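Local coordinates for SPbeta prophage-derived uncharacterized protein YorR (PDB 3KB2), which probably phosphorylates dTMP as a kinase of the P-loop family, and here holds magnesium and a guanosine nucleotide phosphorylated at both its 3' and 5' positions, at residues N50-D56 with K91-K95; A103-K109 with I125-L129; T143-D147 with D159-L163. One frame throughout, in Å; residues are numbered along the deposited sequence.

Contact 1 (N50-D56 with K91-K95); sequences NKLADED and KIKAK
N50 and K91 meet near the C-terminal parts of helices 42-52 and 82-92, on one flank of the parallel sheet in an alpha/beta P-loop fold, probably that of a nucleotide kinase. How lysines can gather up the carbonyls of a chain leaving a helix is well illustrated here. The N50 carbonyl comes first: its O lies 3.5 Å from K91 NZ, a weak hydrogen bond. L52 opens a type I beta turn that runs to E55, with E55 N bonded to L52 O. A53 supplies the apolar centre, its CB packing at 3.7 Å on I92 CG2 and lying beside the middle of the K91 chain. Its carbonyl O takes K95 NZ at 2.7 Å, the ammonium standing 37° out of the carbonyl plane. D54 CB points away from K91, but its carboxylate bends back to the end of that chain, forming a salt bridge of 2.9 Å between D54 OD1 and K91 NZ whose hydrogen-bond geometry is weak. The lysine gets there by full extension: CG is anti to the backbone N (chi1 -178°) and the chain runs straight on past A53. E55 O is the second turn carbonyl held by K95 NZ, also at 2.7 Å. D56, where the chain heads for strand 58-61, touches L3 of strand 3-7, to which K95 bonds through its backbone; D56 OD1 comes to 3.8 Å from K95 CD, the two side chains crossing at a slant.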
ATOM      1  N   ASN A  50      -0.286  23.092   9.526  1.00 18.14           N
ATOM      2  CA  ASN A  50      -0.458  24.499   9.843  1.00 15.95           C
ATOM      3  C   ASN A  50       0.657  25.335   9.233  1.00 12.73           C
ATOM      4  O   ASN A  50       0.423  26.455   8.803  1.00 17.19           O
ATOM      5  CB  ASN A  50      -0.480  24.704  11.355  1.00 17.70           C
ATOM      6  CG  ASN A  50      -1.346  25.866  11.755  1.00 18.86           C
ATOM      7  OD1 ASN A  50      -1.229  26.393  12.851  1.00 32.65           O
ATOM      8  ND2 ASN A  50      -2.243  26.265  10.863  1.00 24.22           N
ATOM      9  N   LYS A  51       1.872  24.793   9.213  1.00 16.14           N
ATOM     10  CA  LYS A  51       3.005  25.504   8.629  1.00 17.94           C
ATOM     11  C   LYS A  51       2.801  25.629   7.131  1.00 24.41           C
ATOM     12  O   LYS A  51       3.080  26.674   6.542  1.00 28.95           O
ATOM     13  CB  LYS A  51       4.318  24.766   8.882  1.00 13.99           C
ATOM     14  CG  LYS A  51       4.845  24.892  10.290  1.00 14.29           C
ATOM     15  CD  LYS A  51       5.980  23.922  10.512  1.00 16.34           C
ATOM     16  CE  LYS A  51       6.232  23.739  11.998  1.00 35.72           C
ATOM     17  NZ  LYS A  51       7.214  22.649  12.290  1.00 34.66           N
ATOM     18  N   LEU A  52       2.325  24.563   6.500  1.00 24.29           N
ATOM     19  CA  LEU A  52       2.095  24.637   5.072  1.00 20.74           C
ATOM     20  C   LEU A  52       1.036  25.692   4.829  1.00 13.05           C
ATOM     21  O   LEU A  52       1.120  26.436   3.871  1.00 19.11           O
ATOM     22  CB  LEU A  52       1.632  23.291   4.527  1.00 23.04           C
ATOM     23  CG  LEU A  52       2.682  22.202   4.662  1.00 31.98           C
ATOM     24  CD1 LEU A  52       2.126  20.886   4.125  1.00 30.41           C
ATOM     25  CD2 LEU A  52       3.947  22.622   3.907  1.00 28.80           C
ATOM     26  N   ALA A  53       0.055  25.765   5.722  1.00 17.51           N
ATOM     27  CA  ALA A  53      -1.023  26.730   5.585  1.00 16.20           C
ATOM     28  C   ALA A  53      -0.528  28.170   5.597  1.00 22.03           C
ATOM     29  O   ALA A  53      -1.251  29.088   5.206  1.00 19.78           O
ATOM     30  CB  ALA A  53      -2.055  26.526   6.672  1.00 12.34           C
ATOM     31  N   ASP A  54       0.699  28.382   6.056  1.00 27.26           N
ATOM     32  CA  ASP A  54       1.253  29.733   6.072  1.00 22.53           C
ATOM     33  C   ASP A  54       1.869  30.066   4.720  1.00 21.14           C
ATOM     34  O   ASP A  54       1.950  31.229   4.339  1.00 24.77           O
ATOM     35  CB  ASP A  54       2.307  29.863   7.170  1.00 21.05           C
ATOM     36  CG  ASP A  54       1.693  29.949   8.546  1.00 31.20           C
ATOM     37  OD1 ASP A  54       0.791  30.796   8.734  1.00 28.73           O
ATOM     38  OD2 ASP A  54       2.114  29.183   9.436  1.00 30.80           O
ATOM     39  N   GLU A  55       2.296  29.033   3.999  1.00 25.09           N
ATOM     40  CA  GLU A  55       2.910  29.202   2.691  1.00 20.90           C
ATOM     41  C   GLU A  55       1.940  29.780   1.673  1.00 26.82           C
ATOM     42  O   GLU A  55       0.718  29.740   1.854  1.00 23.75           O
ATOM     43  CB  GLU A  55       3.443  27.859   2.166  1.00 25.30           C
ATOM     44  CG  GLU A  55       4.890  27.500   2.552  1.00 37.49           C
ATOM     45  CD  GLU A  55       5.930  28.477   1.995  1.00 52.13           C
ATOM     46  OE1 GLU A  55       7.093  28.061   1.767  1.00 59.18           O
ATOM     47  OE2 GLU A  55       5.590  29.668   1.797  1.00 57.42           O
ATOM     48  N   ASP A  56       2.504  30.335   0.604  1.00 23.21           N
ATOM     49  CA  ASP A  56       1.718  30.900  -0.483  1.00 25.15           C
ATOM     50  C   ASP A  56       2.592  30.866  -1.730  1.00 27.91           C
ATOM     51  O   ASP A  56       3.822  30.868  -1.638  1.00 24.76           O
ATOM     52  CB  ASP A  56       1.279  32.332  -0.157  1.00 15.53           C
ATOM     53  CG  ASP A  56       0.239  32.858  -1.135  1.00 21.49           C
ATOM     54  OD1 ASP A  56      -0.524  32.052  -1.706  1.00 25.67           O
ATOM     55  OD2 ASP A  56       0.161  34.085  -1.332  1.00 28.48           O
ATOM     56  N   LYS A  91      -7.971  29.366   7.363  1.00 16.93           N
ATOM     57  CA  LYS A  91      -6.679  30.011   7.255  1.00 18.81           C
ATOM     58  C   LYS A  91      -6.156  30.243   5.816  1.00 24.97           C
ATOM     59  O   LYS A  91      -5.362  31.160   5.585  1.00 24.76           O
ATOM     60  CB  LYS A  91      -5.666  29.209   8.072  1.00 17.15           C
ATOM     61  CG  LYS A  91      -4.275  29.789   8.090  1.00 17.65           C
ATOM     62  CD  LYS A  91      -3.401  29.075   9.096  1.00 17.07           C
ATOM     63  CE  LYS A  91      -2.004  29.645   9.044  1.00 22.01           C
ATOM     64  NZ  LYS A  91      -1.154  29.233  10.182  1.00 34.08           N
ATOM     65  N   ILE A  92      -6.605  29.441   4.853  1.00 17.39           N
ATOM     66  CA  ILE A  92      -6.132  29.577   3.474  1.00 16.54           C
ATOM     67  C   ILE A  92      -7.241  29.760   2.447  1.00 22.23           C
ATOM     68  O   ILE A  92      -6.994  29.683   1.246  1.00 22.96           O
ATOM     69  CB  ILE A  92      -5.328  28.333   3.058  1.00 22.83           C
ATOM     70  CG1 ILE A  92      -6.284  27.153   2.851  1.00 23.33           C
ATOM     71  CG2 ILE A  92      -4.293  27.997   4.139  1.00 17.60           C
ATOM     72  CD1 ILE A  92      -5.619  25.857   2.444  1.00 24.05           C
ATOM     73  N   LYS A  93      -8.461  29.987   2.918  1.00 20.82           N
ATOM     74  CA  LYS A  93      -9.606  30.156   2.031  1.00 19.28           C
ATOM     75  C   LYS A  93      -9.452  31.317   1.051  1.00 25.31           C
ATOM     76  O   LYS A  93      -9.987  31.271  -0.053  1.00 29.91           O
ATOM     77  CB  LYS A  93     -10.882  30.350   2.866  1.00 26.60           C
ATOM     78  CG  LYS A  93     -10.934  31.655   3.667  1.00 33.93           C
ATOM     79  CD  LYS A  93     -11.969  31.602   4.800  1.00 41.76           C
ATOM     80  CE  LYS A  93     -12.118  32.957   5.484  1.00 37.20           C
ATOM     81  NZ  LYS A  93     -10.799  33.567   5.815  1.00 44.13           N
ATOM     82  N   ALA A  94      -8.713  32.350   1.446  1.00 22.43           N
ATOM     83  CA  ALA A  94      -8.532  33.519   0.595  1.00 29.61           C
ATOM     84  C   ALA A  94      -7.340  33.451  -0.347  1.00 23.58           C
ATOM     85  O   ALA A  94      -6.988  34.440  -0.986  1.00 28.82           O
ATOM     86  CB  ALA A  94      -8.413  34.763   1.457  1.00 36.49           C
ATOM     87  N   LYS A  95      -6.720  32.293  -0.451  1.00 21.38           N
ATOM     88  CA  LYS A  95      -5.560  32.192  -1.304  1.00 19.12           C
ATOM     89  C   LYS A  95      -5.448  30.803  -1.871  1.00 20.01           C
ATOM     90  O   LYS A  95      -4.591  30.530  -2.707  1.00 24.12           O
ATOM     91  CB  LYS A  95      -4.315  32.477  -0.481  1.00 23.20           C
ATOM     92  CG  LYS A  95      -4.190  31.550   0.717  1.00 22.16           C
ATOM     93  CD  LYS A  95      -2.797  31.602   1.317  1.00 25.97           C
ATOM     94  CE  LYS A  95      -2.746  30.911   2.672  1.00 21.60           C
ATOM     95  NZ  LYS A  95      -1.349  30.880   3.211  1.00 20.66           N
TER

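Contact 2 (A103-K109 with I125-L129); sequences ADPSVIK and IDSIL
D126 turns the two oxygens of its carboxylate to different partners, P105 and K109, and both of these lie somewhat to the same side of the carboxylate plane. OD1 comes to the rim of the pyrrolidine ring of P105, 3.6 Å from its CB, while OD2 looks toward the ammonium of K109; at 3.8 Å between OD2 and NZ this is a long salt bridge. L129 CD1 stands over one face of the proline ring, 3.4 Å from P105 CG, tighter than usual carbon packing. In this pair of helices aliphatic groups make the middle of the contact and the long charge pair lies beside it. Deeper in, I108 faces I125; with CG1 of each beside the backbone N (chi1 -64° and -63°), CG2 is left anti to it, which brings the two methyls together, CG2 to CG2, at 3.9 Å. I108 also slides past L129 in the opposite direction, CG1 lying 4.2 Å from CD2. K109 stretches its extended chain across D126 at about a right angle. The segment axes approach to 10.6 Å at an angle of 121°, so the helices splay well away from antiparallel. I108 also touches C12 and L129 touches P9, residues of the phosphate-binding loop, and the I108 side chain is about 8 Å from the bound guanosine nucleotide. Beside the P-loop, the two helices flank a short connection that is consistent with the LID of nucleoside monophosphate kinases.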
ATOM      1  N   ALA A 103     -10.645   9.954 -11.767  1.00 14.47           N
ATOM      2  CA  ALA A 103     -10.863   9.144 -12.966  1.00 17.39           C
ATOM      3  C   ALA A 103     -11.681   7.928 -12.562  1.00 23.61           C
ATOM      4  O   ALA A 103     -11.690   7.546 -11.389  1.00 21.27           O
ATOM      5  CB  ALA A 103      -9.536   8.702 -13.563  1.00  9.66           C
ATOM      6  N   ASP A 104     -12.374   7.326 -13.521  1.00 21.80           N
ATOM      7  CA  ASP A 104     -13.172   6.146 -13.229  1.00 23.23           C
ATOM      8  C   ASP A 104     -12.254   5.059 -12.672  1.00 16.06           C
ATOM      9  O   ASP A 104     -11.046   5.104 -12.873  1.00 18.71           O
ATOM     10  CB  ASP A 104     -13.881   5.637 -14.498  1.00 25.19           C
ATOM     11  CG  ASP A 104     -15.051   6.527 -14.920  1.00 41.54           C
ATOM     12  OD1 ASP A 104     -15.581   7.276 -14.064  1.00 37.99           O
ATOM     13  OD2 ASP A 104     -15.458   6.467 -16.106  1.00 38.28           O
ATOM     14  N   PRO A 105     -12.820   4.084 -11.940  1.00 20.41           N
ATOM     15  CA  PRO A 105     -12.056   2.977 -11.349  1.00 20.77           C
ATOM     16  C   PRO A 105     -11.346   2.159 -12.419  1.00 19.04           C
ATOM     17  O   PRO A 105     -10.198   1.752 -12.253  1.00 22.22           O
ATOM     18  CB  PRO A 105     -13.128   2.163 -10.626  1.00 22.87           C
ATOM     19  CG  PRO A 105     -14.108   3.207 -10.211  1.00 20.54           C
ATOM     20  CD  PRO A 105     -14.207   4.080 -11.445  1.00 23.39           C
ATOM     21  N   SER A 106     -12.043   1.917 -13.521  1.00 21.20           N
ATOM     22  CA  SER A 106     -11.464   1.155 -14.617  1.00 20.39           C
ATOM     23  C   SER A 106     -10.170   1.812 -15.097  1.00 25.23           C
ATOM     24  O   SER A 106      -9.163   1.136 -15.269  1.00 31.25           O
ATOM     25  CB  SER A 106     -12.465   1.057 -15.766  1.00 21.23           C
ATOM     26  OG  SER A 106     -11.816   0.620 -16.943  1.00 42.01           O
ATOM     27  N   VAL A 107     -10.207   3.129 -15.291  1.00 16.34           N
ATOM     28  CA  VAL A 107      -9.046   3.889 -15.742  1.00 18.35           C
ATOM     29  C   VAL A 107      -7.896   3.826 -14.751  1.00 22.33           C
ATOM     30  O   VAL A 107      -6.731   3.682 -15.127  1.00 23.21           O
ATOM     31  CB  VAL A 107      -9.408   5.365 -15.948  1.00 25.13           C
ATOM     32  CG1 VAL A 107      -8.228   6.126 -16.544  1.00 15.38           C
ATOM     33  CG2 VAL A 107     -10.625   5.470 -16.846  1.00 31.61           C
ATOM     34  N   ILE A 108      -8.232   3.951 -13.476  1.00 22.28           N
ATOM     35  CA  ILE A 108      -7.236   3.902 -12.422  1.00 20.33           C
ATOM     36  C   ILE A 108      -6.592   2.526 -12.400  1.00 14.46           C
ATOM     37  O   ILE A 108      -5.377   2.401 -12.383  1.00 22.10           O
ATOM     38  CB  ILE A 108      -7.886   4.187 -11.043  1.00 21.85           C
ATOM     39  CG1 ILE A 108      -8.433   5.615 -11.025  1.00 18.55           C
ATOM     40  CG2 ILE A 108      -6.884   3.946  -9.912  1.00 11.53           C
ATOM     41  CD1 ILE A 108      -7.394   6.665 -11.342  1.00 28.41           C
ATOM     42  N   LYS A 109      -7.416   1.490 -12.406  1.00 20.01           N
ATOM     43  CA  LYS A 109      -6.894   0.141 -12.381  1.00 14.73           C
ATOM     44  C   LYS A 109      -5.943  -0.104 -13.547  1.00 20.34           C
ATOM     45  O   LYS A 109      -4.904  -0.751 -13.388  1.00 21.48           O
ATOM     46  CB  LYS A 109      -8.052  -0.845 -12.394  1.00 22.18           C
ATOM     47  CG  LYS A 109      -8.885  -0.749 -11.128  1.00 22.50           C
ATOM     48  CD  LYS A 109     -10.159  -1.549 -11.235  1.00 23.66           C
ATOM     49  CE  LYS A 109     -11.076  -1.270 -10.060  1.00 25.06           C
ATOM     50  NZ  LYS A 109     -12.334  -2.049 -10.186  1.00 21.97           N
ATOM     51  N   ILE A 125      -9.296  -0.323  -4.255  1.00 34.68           N
ATOM     52  CA  ILE A 125      -9.233   0.841  -5.124  1.00 27.43           C
ATOM     53  C   ILE A 125     -10.572   1.558  -5.159  1.00 25.67           C
ATOM     54  O   ILE A 125     -10.619   2.788  -5.204  1.00 32.48           O
ATOM     55  CB  ILE A 125      -8.840   0.447  -6.561  1.00 24.72           C
ATOM     56  CG1 ILE A 125      -7.433  -0.155  -6.569  1.00 26.09           C
ATOM     57  CG2 ILE A 125      -8.930   1.655  -7.475  1.00 33.29           C
ATOM     58  CD1 ILE A 125      -6.375   0.734  -5.946  1.00 32.66           C
ATOM     59  N   ASP A 126     -11.660   0.795  -5.138  1.00 29.71           N
ATOM     60  CA  ASP A 126     -12.995   1.395  -5.162  1.00 33.06           C
ATOM     61  C   ASP A 126     -13.303   2.183  -3.911  1.00 25.10           C
ATOM     62  O   ASP A 126     -13.812   3.293  -3.989  1.00 28.26           O
ATOM     63  CB  ASP A 126     -14.067   0.327  -5.325  1.00 38.00           C
ATOM     64  CG  ASP A 126     -14.036  -0.309  -6.683  1.00 46.13           C
ATOM     65  OD1 ASP A 126     -14.199   0.424  -7.680  1.00 51.04           O
ATOM     66  OD2 ASP A 126     -13.848  -1.538  -6.749  1.00 58.30           O
ATOM     67  N   SER A 127     -13.012   1.594  -2.756  1.00 24.10           N
ATOM     68  CA  SER A 127     -13.281   2.250  -1.485  1.00 18.96           C
ATOM     69  C   SER A 127     -12.477   3.537  -1.338  1.00 25.69           C
ATOM     70  O   SER A 127     -12.935   4.509  -0.733  1.00 29.76           O
ATOM     71  CB  SER A 127     -12.955   1.312  -0.327  1.00 23.81           C
ATOM     72  OG  SER A 127     -11.567   1.078  -0.234  1.00 24.49           O
ATOM     73  N   ILE A 128     -11.271   3.547  -1.889  1.00 24.11           N
ATOM     74  CA  ILE A 128     -10.427   4.727  -1.808  1.00 24.01           C
ATOM     75  C   ILE A 128     -10.977   5.829  -2.700  1.00 23.16           C
ATOM     76  O   ILE A 128     -11.022   6.993  -2.303  1.00 23.78           O
ATOM     77  CB  ILE A 128      -8.986   4.401  -2.219  1.00 23.31           C
ATOM     78  CG1 ILE A 128      -8.335   3.536  -1.145  1.00 25.14           C
ATOM     79  CG2 ILE A 128      -8.182   5.683  -2.397  1.00 29.81           C
ATOM     80  CD1 ILE A 128      -6.925   3.144  -1.475  1.00 26.23           C
ATOM     81  N   LEU A 129     -11.390   5.453  -3.909  1.00 25.02           N
ATOM     82  CA  LEU A 129     -11.949   6.404  -4.856  1.00 22.31           C
ATOM     83  C   LEU A 129     -13.205   7.036  -4.277  1.00 24.48           C
ATOM     84  O   LEU A 129     -13.415   8.242  -4.400  1.00 10.52           O
ATOM     85  CB  LEU A 129     -12.288   5.709  -6.176  1.00 22.85           C
ATOM     86  CG  LEU A 129     -11.122   5.200  -7.024  1.00 25.79           C
ATOM     87  CD1 LEU A 129     -11.652   4.618  -8.328  1.00 34.11           C
ATOM     88  CD2 LEU A 129     -10.164   6.330  -7.318  1.00 31.32           C
TER

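Contact 3 (T143-D147 with D159-L163); sequences TYSWD and DIIFL
Y144 and W146, two residues apart on strand 143-147 and thus both directed to the same side of the sheet, receive three side chains of helix 153-166, whose segment runs nearly antiparallel to the strand. The two rings are used quite differently. Y144 offers a face: L163 CD1 lies over it, 3.9 Å from the ring centroid and 16° off the ring normal, a CH-pi contact displaced toward CD2 and CE2. W146 offers its rim. L163 CD1 also lies near the indole plane, 4.0 Å from W146 CH2, so one methyl touches both rings. I160 comes in obliquely, its CG1 3.9 Å from W146 CH2, and it also touches V99 of strand 96-102 and L21 of helix 14-25. D159 takes the polar corner of the indole. With CG of W146 beside the backbone N and anti to the carbonyl carbon, the indole is carried toward the helix, and NE1 gives its hydrogen to D159 OD2 at 3.0 Å, the N-H...O angle being 151°. OD2 accepts through its anti lone pair and stays close to the ring plane, although the planes of ring and carboxylate are turned 47° apart. The directional N-H bond, with the packing round the ring, thus helps set the rotation of the indole, while its N-H probably helps to stabilise the negative charge of D159.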
ATOM      1  N   THR A 143     -13.910  23.651  -4.581  1.00 27.98           N
ATOM      2  CA  THR A 143     -12.942  22.772  -5.231  1.00 25.24           C
ATOM      3  C   THR A 143     -13.199  22.650  -6.735  1.00 24.96           C
ATOM      4  O   THR A 143     -14.324  22.818  -7.193  1.00 28.53           O
ATOM      5  CB  THR A 143     -12.973  21.364  -4.587  1.00 20.25           C
ATOM      6  OG1 THR A 143     -14.247  20.752  -4.822  1.00 16.86           O
ATOM      7  CG2 THR A 143     -12.765  21.468  -3.082  1.00 22.97           C
ATOM      8  N   TYR A 144     -12.146  22.384  -7.500  1.00 23.19           N
ATOM      9  CA  TYR A 144     -12.272  22.217  -8.943  1.00 25.81           C
ATOM     10  C   TYR A 144     -11.822  20.802  -9.262  1.00 23.24           C
ATOM     11  O   TYR A 144     -10.748  20.377  -8.835  1.00 22.34           O
ATOM     12  CB  TYR A 144     -11.391  23.207  -9.709  1.00 26.22           C
ATOM     13  CG  TYR A 144     -11.488  24.637  -9.249  1.00 22.96           C
ATOM     14  CD1 TYR A 144     -10.713  25.090  -8.185  1.00 32.12           C
ATOM     15  CD2 TYR A 144     -12.333  25.545  -9.890  1.00 21.15           C
ATOM     16  CE1 TYR A 144     -10.764  26.407  -7.771  1.00 30.66           C
ATOM     17  CE2 TYR A 144     -12.396  26.872  -9.481  1.00 26.94           C
ATOM     18  CZ  TYR A 144     -11.603  27.295  -8.419  1.00 32.53           C
ATOM     19  OH  TYR A 144     -11.632  28.608  -7.998  1.00 40.15           O
ATOM     20  N   SER A 145     -12.643  20.087 -10.021  1.00 20.76           N
ATOM     21  CA  SER A 145     -12.351  18.714 -10.379  1.00 17.70           C
ATOM     22  C   SER A 145     -12.119  18.523 -11.871  1.00 17.85           C
ATOM     23  O   SER A 145     -12.695  19.220 -12.703  1.00 18.67           O
ATOM     24  CB  SER A 145     -13.503  17.814  -9.938  1.00 19.59           C
ATOM     25  OG  SER A 145     -14.660  18.064 -10.718  1.00 25.20           O
ATOM     26  N   TRP A 146     -11.275  17.547 -12.187  1.00 22.04           N
ATOM     27  CA  TRP A 146     -10.927  17.196 -13.553  1.00 16.48           C
ATOM     28  C   TRP A 146     -10.841  15.679 -13.676  1.00 18.36           C
ATOM     29  O   TRP A 146     -10.156  15.019 -12.890  1.00 21.22           O
ATOM     30  CB  TRP A 146      -9.582  17.819 -13.923  1.00 16.75           C
ATOM     31  CG  TRP A 146      -9.670  19.232 -14.425  1.00 19.30           C
ATOM     32  CD1 TRP A 146      -9.932  19.629 -15.703  1.00 12.84           C
ATOM     33  CD2 TRP A 146      -9.521  20.435 -13.652  1.00 16.86           C
ATOM     34  NE1 TRP A 146      -9.960  21.005 -15.775  1.00 24.82           N
ATOM     35  CE2 TRP A 146      -9.710  21.523 -14.532  1.00 14.82           C
ATOM     36  CE3 TRP A 146      -9.249  20.695 -12.303  1.00  6.91           C
ATOM     37  CZ2 TRP A 146      -9.635  22.852 -14.108  1.00 16.50           C
ATOM     38  CZ3 TRP A 146      -9.173  22.024 -11.879  1.00  9.61           C
ATOM     39  CH2 TRP A 146      -9.367  23.081 -12.780  1.00 21.08           C
ATOM     40  N   ASP A 147     -11.551  15.135 -14.658  1.00 16.45           N
ATOM     41  CA  ASP A 147     -11.553  13.698 -14.919  1.00 15.20           C
ATOM     42  C   ASP A 147     -10.329  13.437 -15.795  1.00 16.97           C
ATOM     43  O   ASP A 147     -10.359  13.691 -16.993  1.00 16.47           O
ATOM     44  CB  ASP A 147     -12.837  13.315 -15.666  1.00 15.35           C
ATOM     45  CG  ASP A 147     -12.932  11.825 -15.982  1.00 28.16           C
ATOM     46  OD1 ASP A 147     -13.915  11.433 -16.650  1.00 31.71           O
ATOM     47  OD2 ASP A 147     -12.042  11.046 -15.570  1.00 26.05           O
ATOM     48  N   ASP A 159      -5.778  25.004 -17.677  1.00 14.65           N
ATOM     49  CA  ASP A 159      -7.003  25.475 -17.019  1.00 16.15           C
ATOM     50  C   ASP A 159      -6.699  26.129 -15.681  1.00 19.85           C
ATOM     51  O   ASP A 159      -7.250  27.174 -15.358  1.00 15.72           O
ATOM     52  CB  ASP A 159      -7.986  24.331 -16.777  1.00 13.81           C
ATOM     53  CG  ASP A 159      -8.973  24.156 -17.918  1.00 25.28           C
ATOM     54  OD1 ASP A 159      -8.875  24.894 -18.924  1.00 23.33           O
ATOM     55  OD2 ASP A 159      -9.852  23.278 -17.803  1.00 22.39           O
ATOM     56  N   ILE A 160      -5.827  25.498 -14.901  1.00 21.72           N
ATOM     57  CA  ILE A 160      -5.462  26.024 -13.597  1.00 15.52           C
ATOM     58  C   ILE A 160      -4.677  27.325 -13.734  1.00 14.13           C
ATOM     59  O   ILE A 160      -4.842  28.248 -12.932  1.00 14.29           O
ATOM     60  CB  ILE A 160      -4.643  24.979 -12.801  1.00 12.88           C
ATOM     61  CG1 ILE A 160      -5.556  23.799 -12.423  1.00 10.84           C
ATOM     62  CG2 ILE A 160      -4.018  25.625 -11.568  1.00 10.69           C
ATOM     63  CD1 ILE A 160      -4.835  22.627 -11.764  1.00  4.46           C
ATOM     64  N   ILE A 161      -3.827  27.407 -14.752  1.00 18.22           N
ATOM     65  CA  ILE A 161      -3.040  28.619 -14.977  1.00 14.32           C
ATOM     66  C   ILE A 161      -4.004  29.758 -15.278  1.00 22.02           C
ATOM     67  O   ILE A 161      -3.826  30.892 -14.820  1.00 16.43           O
ATOM     68  CB  ILE A 161      -2.064  28.430 -16.155  1.00 21.65           C
ATOM     69  CG1 ILE A 161      -0.978  27.431 -15.743  1.00 17.73           C
ATOM     70  CG2 ILE A 161      -1.440  29.783 -16.551  1.00 20.96           C
ATOM     71  CD1 ILE A 161      -0.094  26.989 -16.857  1.00 19.17           C
ATOM     72  N   PHE A 162      -5.036  29.431 -16.047  1.00 14.55           N
ATOM     73  CA  PHE A 162      -6.065  30.386 -16.409  1.00 10.77           C
ATOM     74  C   PHE A 162      -6.748  30.933 -15.155  1.00 13.74           C
ATOM     75  O   PHE A 162      -6.952  32.133 -15.033  1.00 15.64           O
ATOM     76  CB  PHE A 162      -7.106  29.714 -17.300  1.00 17.52           C
ATOM     77  CG  PHE A 162      -8.395  30.470 -17.386  1.00 28.37           C
ATOM     78  CD1 PHE A 162      -8.499  31.611 -18.183  1.00 21.73           C
ATOM     79  CD2 PHE A 162      -9.498  30.068 -16.629  1.00 24.62           C
ATOM     80  CE1 PHE A 162      -9.680  32.348 -18.223  1.00 28.96           C
ATOM     81  CE2 PHE A 162     -10.684  30.794 -16.659  1.00 22.39           C
ATOM     82  CZ  PHE A 162     -10.779  31.939 -17.456  1.00 26.12           C
ATOM     83  N   LEU A 163      -7.112  30.038 -14.241  1.00  7.03           N
ATOM     84  CA  LEU A 163      -7.776  30.405 -12.989  1.00 20.23           C
ATOM     85  C   LEU A 163      -6.935  31.288 -12.082  1.00 17.79           C
ATOM     86  O   LEU A 163      -7.454  32.193 -11.439  1.00 29.34           O
ATOM     87  CB  LEU A 163      -8.180  29.149 -12.209  1.00 19.50           C
ATOM     88  CG  LEU A 163      -9.455  28.421 -12.632  1.00 29.10           C
ATOM     89  CD1 LEU A 163      -9.515  27.037 -12.008  1.00 21.88           C
ATOM     90  CD2 LEU A 163     -10.662  29.253 -12.228  1.00 26.01           C
TER

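Overall arrangement
The three contacts follow one another along the chain without interleaving. Contact 1 joins the C-terminal parts of helices 42-52 and 82-92 and abuts strand 3-7 of the central parallel sheet; contact 2, whose centre is about 30 Å away on the opposite side of the chain's centre, pairs helices 105-115 and 122-137 beside the P-loop. Contact 3 packs helix 153-166 on the outermost strand, 143-147, with its centre about 19 Å from that of contact 1 and 20 Å from that of contact 2. Contacts 2 and 3 touch at A103 and D147, and strand 143-147 follows helix 122-137 directly. The nucleotide lies nearest contact 2.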